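Long-range contacts in acyl-CoA-binding domain-containing protein 1 (Oryza sativa Japonica Group, PDB 5H3G), which binds medium- and long-chain acyl-CoA esters with high affinity and may take part in phospholipid biosynthesis: residues Q12-A17 with S76-K81; Y33-Q38 with K64-K69; G42-A47 with A58-W63. One frame throughout, in Å; residues are numbered along the deposited sequence. Where two conformers were deposited one is given.

Overall arrangement
All three contacts lie within the four-helix acyl-CoA-binding fold. Contact 1, a surface contact, lays helix 4-17 against helix 71-92 and is apolar, with no hydrogen bond across it. Contact 2, partly buried, sets helix 26-41 against the loop after helix 57-64 and adds an amide hydrogen bond to its apolar packing. Contact 3, also at the surface, brings the loop after helix 26-41 onto helix 57-64 through two indoles. Contacts 2 and 3 are neighbours, their centres about 7 Å apart, and D43 of contact 3 accepts hydrogen bonds from Q38 and G68 of contact 2. Contact 1 lies on the opposite side of the chain's centre, but it touches contact 2, L35 packing on D77, Y78 and K81.

Contact 1 (Q12-A17 with S76-K81); sequences QYAEKA and SDYITK
A17 N donates to Y13 O at 2.8 Å, a helical bond between two residues that both touch segment 76-81. Against this turn lies the hydroxyl of Y78: its OH is 3.4 Å from A14 CA and equally 3.4 Å from A17 CB. Both are van der Waals contacts; no hydrogen bond joins the two segments. The CG of Y78 stands anti to its backbone N (chi1 175°), beside the carbonyl carbon, and the length of the ring then carries OH to the two alanines. A14 N lies at the ring's edge, in its plane, and Y78 CE2 is 4.1 Å from A14 CB. At A14 the short side chain lets the aromatic edge come close to the helix backbone; at A17 the methyl itself meets the hydroxyl. Y78 is, by similarity, an acyl-CoA-binding residue, and its ring edge and hydroxyl lie against helix 4-17.

The second half of the contact is purely apolar. I79 and Y13 cross at about a right angle, and I79 CG2 approaches Y13 CD2 to 3.7 Å. The branching of isoleucine serves here: CG2 alone meets the tyrosine. Here the backbones also come nearest, Y13 CA and I79 CA being 6.1 Å apart. The helix segments run in broadly the same direction, their axes inclined at 39° and 9.7 Å apart at closest.

Helix 4-17 contributes further through F10, whose ring meets that of Y78, and through L6 and D9, touched by I79. Y13 continues onto V82 and L86 of helix 71-92, while D77 and K81 turn to L35 of helix 26-41.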
# COMPACT_ATOMS: atom_id res chain seq x y z
N GLN A 12 4.52 -12.08 -2.78
CA GLN A 12 4.77 -12.08 -4.22
C GLN A 12 4.42 -10.73 -4.83
O GLN A 12 5.21 -10.16 -5.60
CB GLN A 12 3.98 -13.20 -4.88
CG GLN A 12 4.51 -14.60 -4.56
CD GLN A 12 3.64 -15.71 -5.11
OE1 GLN A 12 2.82 -15.49 -6.01
NE2 GLN A 12 3.80 -16.91 -4.57
N TYR A 13 3.25 -10.19 -4.50
CA TYR A 13 2.86 -8.93 -5.11
C TYR A 13 3.63 -7.75 -4.54
O TYR A 13 3.85 -6.77 -5.26
CB TYR A 13 1.36 -8.73 -4.98
CG TYR A 13 0.65 -9.50 -6.06
CD1 TYR A 13 0.73 -9.10 -7.38
CD2 TYR A 13 -0.05 -10.66 -5.76
CE1 TYR A 13 0.11 -9.82 -8.38
CE2 TYR A 13 -0.68 -11.38 -6.74
CZ TYR A 13 -0.60 -10.96 -8.05
OH TYR A 13 -1.22 -11.67 -9.05
N ALA A 14 4.07 -7.82 -3.28
CA ALA A 14 4.96 -6.77 -2.79
C ALA A 14 6.25 -6.76 -3.60
O ALA A 14 6.81 -5.69 -3.88
CB ALA A 14 5.26 -6.96 -1.30
N GLU A 15 6.72 -7.93 -4.01
CA GLU A 15 7.90 -7.99 -4.88
C GLU A 15 7.57 -7.48 -6.28
O GLU A 15 8.36 -6.73 -6.87
CB GLU A 15 8.44 -9.41 -4.93
CG GLU A 15 9.07 -9.85 -3.61
CD GLU A 15 9.36 -11.34 -3.53
OE1 GLU A 15 9.19 -12.04 -4.55
OE2 GLU A 15 9.77 -11.81 -2.45
N LYS A 16 6.41 -7.85 -6.81
CA LYS A 16 6.06 -7.41 -8.16
C LYS A 16 5.80 -5.91 -8.20
O LYS A 16 5.95 -5.29 -9.27
CB LYS A 16 4.84 -8.18 -8.65
CG LYS A 16 5.09 -9.65 -8.94
CD LYS A 16 3.78 -10.30 -9.36
CE LYS A 16 4.00 -11.71 -9.88
NZ LYS A 16 2.80 -12.18 -10.63
N ALA A 17 5.42 -5.31 -7.07
CA ALA A 17 5.18 -3.87 -7.04
C ALA A 17 6.42 -3.09 -7.42
O ALA A 17 6.32 -1.97 -7.96
CB ALA A 17 4.68 -3.44 -5.66
N SER A 76 -5.10 -8.28 1.61
CA SER A 76 -6.07 -8.43 0.54
C SER A 76 -6.13 -7.19 -0.33
O SER A 76 -6.01 -7.26 -1.56
CB SER A 76 -7.45 -8.70 1.16
OG SER A 76 -7.38 -9.76 2.08
N ASP A 77 -6.39 -6.04 0.29
CA ASP A 77 -6.55 -4.81 -0.47
C ASP A 77 -5.26 -4.45 -1.18
O ASP A 77 -5.29 -4.06 -2.34
CB ASP A 77 -6.98 -3.68 0.44
CG ASP A 77 -8.35 -3.88 0.98
OD1 ASP A 77 -9.17 -4.47 0.24
OD2 ASP A 77 -8.60 -3.47 2.12
N TYR A 78 -4.13 -4.55 -0.47
CA TYR A 78 -2.84 -4.25 -1.09
C TYR A 78 -2.67 -5.05 -2.37
O TYR A 78 -2.31 -4.50 -3.42
CB TYR A 78 -1.70 -4.54 -0.09
CG TYR A 78 -0.34 -4.35 -0.72
CD1 TYR A 78 0.26 -3.10 -0.73
CD2 TYR A 78 0.32 -5.41 -1.33
CE1 TYR A 78 1.52 -2.91 -1.33
CE2 TYR A 78 1.57 -5.23 -1.93
CZ TYR A 78 2.15 -3.97 -1.93
OH TYR A 78 3.38 -3.79 -2.55
N ILE A 79 -2.94 -6.35 -2.30
CA ILE A 79 -2.81 -7.22 -3.47
C ILE A 79 -3.72 -6.74 -4.60
O ILE A 79 -3.29 -6.65 -5.75
CB ILE A 79 -3.11 -8.68 -3.09
CG1 ILE A 79 -1.96 -9.23 -2.24
CG2 ILE A 79 -3.26 -9.53 -4.34
CD1 ILE A 79 -2.36 -10.45 -1.42
N THR A 80 -4.98 -6.41 -4.29
CA THR A 80 -5.88 -6.00 -5.36
C THR A 80 -5.44 -4.68 -5.97
O THR A 80 -5.53 -4.50 -7.20
CB THR A 80 -7.34 -5.92 -4.89
OG1 THR A 80 -7.51 -4.89 -3.90
CG2 THR A 80 -7.78 -7.26 -4.32
N LYS A 81 -4.93 -3.75 -5.16
CA LYS A 81 -4.47 -2.47 -5.71
C LYS A 81 -3.23 -2.66 -6.58
O LYS A 81 -3.12 -2.05 -7.65
CB LYS A 81 -4.18 -1.48 -4.59
CG LYS A 81 -5.42 -1.04 -3.81
CD LYS A 81 -6.39 -0.27 -4.70
CE LYS A 81 -7.62 0.15 -3.93
NZ LYS A 81 -7.28 0.66 -2.58

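Contact 2 (Y33-Q38 with K64-K69); sequences YGLYKQ and KAVEGK
Helix 26-41 of the acyl-CoA-binding fold here receives the loop that leads from helix 57-64 to helix 71-92, and V66 is the side chain that the loop presses into it. V66 CG2 rests 3.5 Å from G34 O and also meets Q38 CB, while the V66 and L35 side chains cross at about a right angle, V66 CG1 3.8 Å from L35 CD2. With no side chain at G34, V66 CG2 can rest on the helix backbone; a CB would point toward the valine, and anything longer would crowd it.

The loop is built from two successive beta turns, type I from K64 to E67 and type II from V66 to K69. G68 has the positive phi (96°) at which the carbonyl before it would jam a CB, and a salt bridge of 2.6 Å from K64 NZ to E67 OE1, on the syn lone pair, spans the first turn. G34 and L35 are, by similarity, part of the acyl-CoA site, on the helix against which these turns pack.

Q38 lays its chain across the second turn. Its CG is anti to the backbone N, and a bend at chi2 (69°) brings CD to 3.4 Å from V66 O. From there Q38 NE2 donates to K69 O at 3.2 Å, almost straight (175°) and on a carbonyl lone pair; NE2 also donates to D43 OD1, which binds G68 N too. A leucine in its place would probably leave K69 O without this amide donor and D43 with one mate fewer, although CB would still touch V66. K69 CB lies 4.1 Å from Q38 CG.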
# COMPACT_ATOMS: atom_id res chain seq x y z
N TYR A 33 1.30 2.56 -0.00
CA TYR A 33 2.02 2.74 1.26
C TYR A 33 1.09 2.46 2.43
O TYR A 33 1.43 1.68 3.33
CB TYR A 33 2.61 4.16 1.34
CG TYR A 33 3.21 4.48 2.71
CD1 TYR A 33 4.52 4.14 3.02
CD2 TYR A 33 2.44 5.09 3.70
CE1 TYR A 33 5.05 4.41 4.29
CE2 TYR A 33 2.95 5.36 4.96
CZ TYR A 33 4.26 5.03 5.24
OH TYR A 33 4.75 5.32 6.50
N GLY A 34 -0.09 3.08 2.44
CA GLY A 34 -0.96 2.92 3.59
C GLY A 34 -1.36 1.48 3.82
O GLY A 34 -1.36 0.99 4.95
N LEU A 35 -1.71 0.77 2.74
CA LEU A 35 -2.11 -0.62 2.87
C LEU A 35 -0.94 -1.50 3.26
O LEU A 35 -1.10 -2.45 4.02
CB LEU A 35 -2.74 -1.12 1.57
CG LEU A 35 -4.12 -0.55 1.28
CD1 LEU A 35 -4.49 -0.86 -0.16
CD2 LEU A 35 -5.06 -1.19 2.27
N TYR A 36 0.26 -1.20 2.76
CA TYR A 36 1.42 -1.99 3.14
C TYR A 36 1.71 -1.85 4.62
O TYR A 36 1.97 -2.85 5.31
CB TYR A 36 2.64 -1.58 2.32
CG TYR A 36 3.83 -2.49 2.54
CD1 TYR A 36 3.96 -3.66 1.83
CD2 TYR A 36 4.79 -2.18 3.50
CE1 TYR A 36 5.06 -4.50 2.03
CE2 TYR A 36 5.87 -3.01 3.72
CZ TYR A 36 6.00 -4.18 2.98
OH TYR A 36 7.08 -5.01 3.19
N LYS A 37 1.71 -0.62 5.13
CA LYS A 37 1.84 -0.41 6.57
C LYS A 37 0.77 -1.18 7.34
O LYS A 37 1.07 -1.92 8.29
CB LYS A 37 1.75 1.08 6.89
CG LYS A 37 2.88 1.92 6.29
CD LYS A 37 4.24 1.44 6.78
CE LYS A 37 4.38 1.49 8.30
NZ LYS A 37 5.83 1.36 8.68
N GLN A 38 -0.49 -0.98 6.97
CA GLN A 38 -1.58 -1.63 7.69
C GLN A 38 -1.45 -3.15 7.65
O GLN A 38 -1.66 -3.82 8.67
CB GLN A 38 -2.92 -1.20 7.09
CG GLN A 38 -4.10 -1.66 7.93
CD GLN A 38 -4.17 -0.94 9.26
OE1 GLN A 38 -3.61 0.15 9.44
NE2 GLN A 38 -4.88 -1.54 10.21
N LYS A 64 -3.47 6.14 8.20
CA LYS A 64 -4.63 6.38 9.06
C LYS A 64 -5.94 6.00 8.36
O LYS A 64 -6.87 5.48 9.00
CB LYS A 64 -4.65 7.86 9.47
CG LYS A 64 -5.83 8.30 10.33
CD LYS A 64 -5.89 7.56 11.64
CE LYS A 64 -6.99 8.15 12.53
NZ LYS A 64 -7.00 7.55 13.91
N ALA A 65 -6.00 6.21 7.04
CA ALA A 65 -7.24 5.99 6.31
C ALA A 65 -7.67 4.53 6.27
O ALA A 65 -8.85 4.26 6.05
CB ALA A 65 -7.10 6.52 4.88
N VAL A 66 -6.76 3.59 6.47
CA VAL A 66 -7.11 2.18 6.44
C VAL A 66 -7.05 1.57 7.84
O VAL A 66 -7.00 0.35 7.99
CB VAL A 66 -6.24 1.41 5.44
CG1 VAL A 66 -6.59 1.82 4.02
CG2 VAL A 66 -4.74 1.69 5.70
N GLU A 67 -7.06 2.41 8.87
CA GLU A 67 -7.09 1.93 10.24
C GLU A 67 -8.28 1.00 10.46
O GLU A 67 -9.37 1.22 9.91
CB GLU A 67 -7.17 3.10 11.21
CG GLU A 67 -6.97 2.70 12.66
CD GLU A 67 -6.68 3.87 13.59
OE1 GLU A 67 -7.12 4.99 13.29
OE2 GLU A 67 -6.01 3.66 14.62
N GLY A 68 -8.06 -0.06 11.25
CA GLY A 68 -9.09 -1.02 11.57
C GLY A 68 -9.10 -2.28 10.72
O GLY A 68 -9.87 -3.20 11.02
N LYS A 69 -8.29 -2.36 9.66
CA LYS A 69 -8.33 -3.54 8.82
C LYS A 69 -7.44 -4.64 9.40
O LYS A 69 -6.31 -4.38 9.81
CB LYS A 69 -7.87 -3.21 7.39
CG LYS A 69 -8.71 -2.17 6.65
CD LYS A 69 -8.26 -2.08 5.19
CE LYS A 69 -9.07 -1.09 4.38
NZ LYS A 69 -10.44 -1.58 4.06

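Contact 3 (G42-A47 with A58-W63); sequences GDVNTA and AKWDAW
W63 and W60 each point an indole N-H at the loop 42-47. W63 NE1 donates to G42 O at 2.8 Å, with the oxygen in the ring plane; NE1 lies nearly on the extension of the C=O bond, although the N-H...O angle is a bent 149°. G42 is the residue with which the chain leaves helix 26-41, at a positive phi that suits glycine. W60 NE1 is shared between two weak bonds, to T46 OG1 at 3.0 Å and to T46 O at 3.2 Å. The threonine can offer both because its OG1 stands between the backbone N and carbonyl carbon (chi1 46°).

V44 fills the space between the indoles. Its CB sits over the five-membered ring of W63, 3.6 Å from the centroid, a CH-pi contact, and V44 CG2 lies 3.3 Å from W60 NE1. V44 N is satisfied by a water at 2.9 Å, which in turn donates to W63 O. A47 O accepts from R55, and D61 forms a salt bridge with R48 beside the W60 ring.

The loop is thus held to helix 57-64 by one sound polar bond and two weak ones, combined with V44 packed against both indoles.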
# COMPACT_ATOMS: atom_id res chain seq x y z
N GLY A 42 -0.07 -3.14 11.19
CA GLY A 42 -1.33 -2.81 11.84
C GLY A 42 -1.59 -1.32 11.95
O GLY A 42 -1.04 -0.50 11.20
N ASP A 43 -2.43 -0.97 12.92
CA ASP A 43 -2.94 0.40 13.03
C ASP A 43 -1.81 1.39 13.25
O ASP A 43 -0.87 1.12 14.01
CB ASP A 43 -3.91 0.53 14.20
CG ASP A 43 -5.28 -0.09 13.93
OD1 ASP A 43 -5.56 -0.45 12.77
OD2 ASP A 43 -6.07 -0.20 14.89
N VAL A 44 -1.93 2.56 12.62
CA VAL A 44 -0.97 3.62 12.85
C VAL A 44 -0.95 3.98 14.32
O VAL A 44 -2.00 4.16 14.95
CB VAL A 44 -1.26 4.83 11.95
CG1 VAL A 44 -2.65 5.40 12.22
CG2 VAL A 44 -0.20 5.90 12.15
N ASN A 45 0.25 4.07 14.88
CA ASN A 45 0.49 4.23 16.31
C ASN A 45 1.22 5.53 16.62
O ASN A 45 2.05 5.59 17.52
CB ASN A 45 1.28 3.04 16.85
CG ASN A 45 2.64 2.89 16.16
OD1 ASN A 45 2.77 3.07 14.95
ND2 ASN A 45 3.67 2.59 16.95
N THR A 46 0.93 6.59 15.86
CA THR A 46 1.51 7.90 16.09
C THR A 46 0.45 8.96 15.83
O THR A 46 -0.61 8.69 15.26
CB THR A 46 2.74 8.16 15.21
OG1 THR A 46 2.47 7.78 13.86
CG2 THR A 46 3.93 7.38 15.72
N ALA A 47 0.74 10.18 16.28
CA ALA A 47 -0.16 11.29 16.05
C ALA A 47 0.10 11.89 14.67
O ALA A 47 1.21 11.81 14.14
CB ALA A 47 0.01 12.37 17.12
N ALA A 58 1.20 13.27 4.29
CA ALA A 58 0.45 12.51 3.29
C ALA A 58 0.56 11.01 3.52
O ALA A 58 -0.44 10.29 3.42
CB ALA A 58 0.92 12.88 1.88
N LYS A 59 1.77 10.51 3.80
CA LYS A 59 1.95 9.10 4.10
C LYS A 59 1.19 8.69 5.35
O LYS A 59 0.49 7.68 5.38
CB LYS A 59 3.43 8.76 4.25
CG LYS A 59 4.18 8.66 2.93
CD LYS A 59 5.65 8.29 3.15
CE LYS A 59 6.30 7.85 1.84
NZ LYS A 59 7.76 7.56 1.98
N TRP A 60 1.33 9.48 6.42
CA TRP A 60 0.61 9.15 7.65
C TRP A 60 -0.90 9.12 7.41
O TRP A 60 -1.59 8.20 7.85
CB TRP A 60 0.97 10.16 8.73
CG TRP A 60 0.43 9.83 10.10
CD1 TRP A 60 1.12 9.26 11.13
CD2 TRP A 60 -0.90 10.07 10.59
NE1 TRP A 60 0.31 9.12 12.22
CE2 TRP A 60 -0.93 9.61 11.92
CE3 TRP A 60 -2.06 10.63 10.04
CZ2 TRP A 60 -2.09 9.68 12.71
CZ3 TRP A 60 -3.19 10.71 10.82
CH2 TRP A 60 -3.20 10.23 12.14
N ASP A 61 -1.41 10.10 6.66
CA ASP A 61 -2.84 10.14 6.35
C ASP A 61 -3.28 8.91 5.57
O ASP A 61 -4.37 8.38 5.80
CB ASP A 61 -3.17 11.41 5.56
CG ASP A 61 -3.24 12.65 6.44
OD1 ASP A 61 -3.27 12.54 7.69
OD2 ASP A 61 -3.27 13.77 5.87
N ALA A 62 -2.44 8.44 4.64
CA ALA A 62 -2.82 7.26 3.87
C ALA A 62 -2.93 6.04 4.78
O ALA A 62 -3.78 5.17 4.57
CB ALA A 62 -1.81 7.01 2.75
N TRP A 63 -2.06 5.95 5.78
CA TRP A 63 -2.07 4.83 6.70
C TRP A 63 -3.26 4.94 7.66
O TRP A 63 -3.99 3.97 7.88
CB TRP A 63 -0.73 4.80 7.44
CG TRP A 63 -0.47 3.67 8.36
CD1 TRP A 63 -1.23 2.55 8.56
CD2 TRP A 63 0.66 3.55 9.23
NE1 TRP A 63 -0.64 1.75 9.51
CE2 TRP A 63 0.52 2.34 9.94
CE3 TRP A 63 1.77 4.36 9.47
CZ2 TRP A 63 1.47 1.93 10.87
CZ3 TRP A 63 2.70 3.94 10.41
CH2 TRP A 63 2.54 2.74 11.09
O HOH W 1 -3.97 2.75 10.51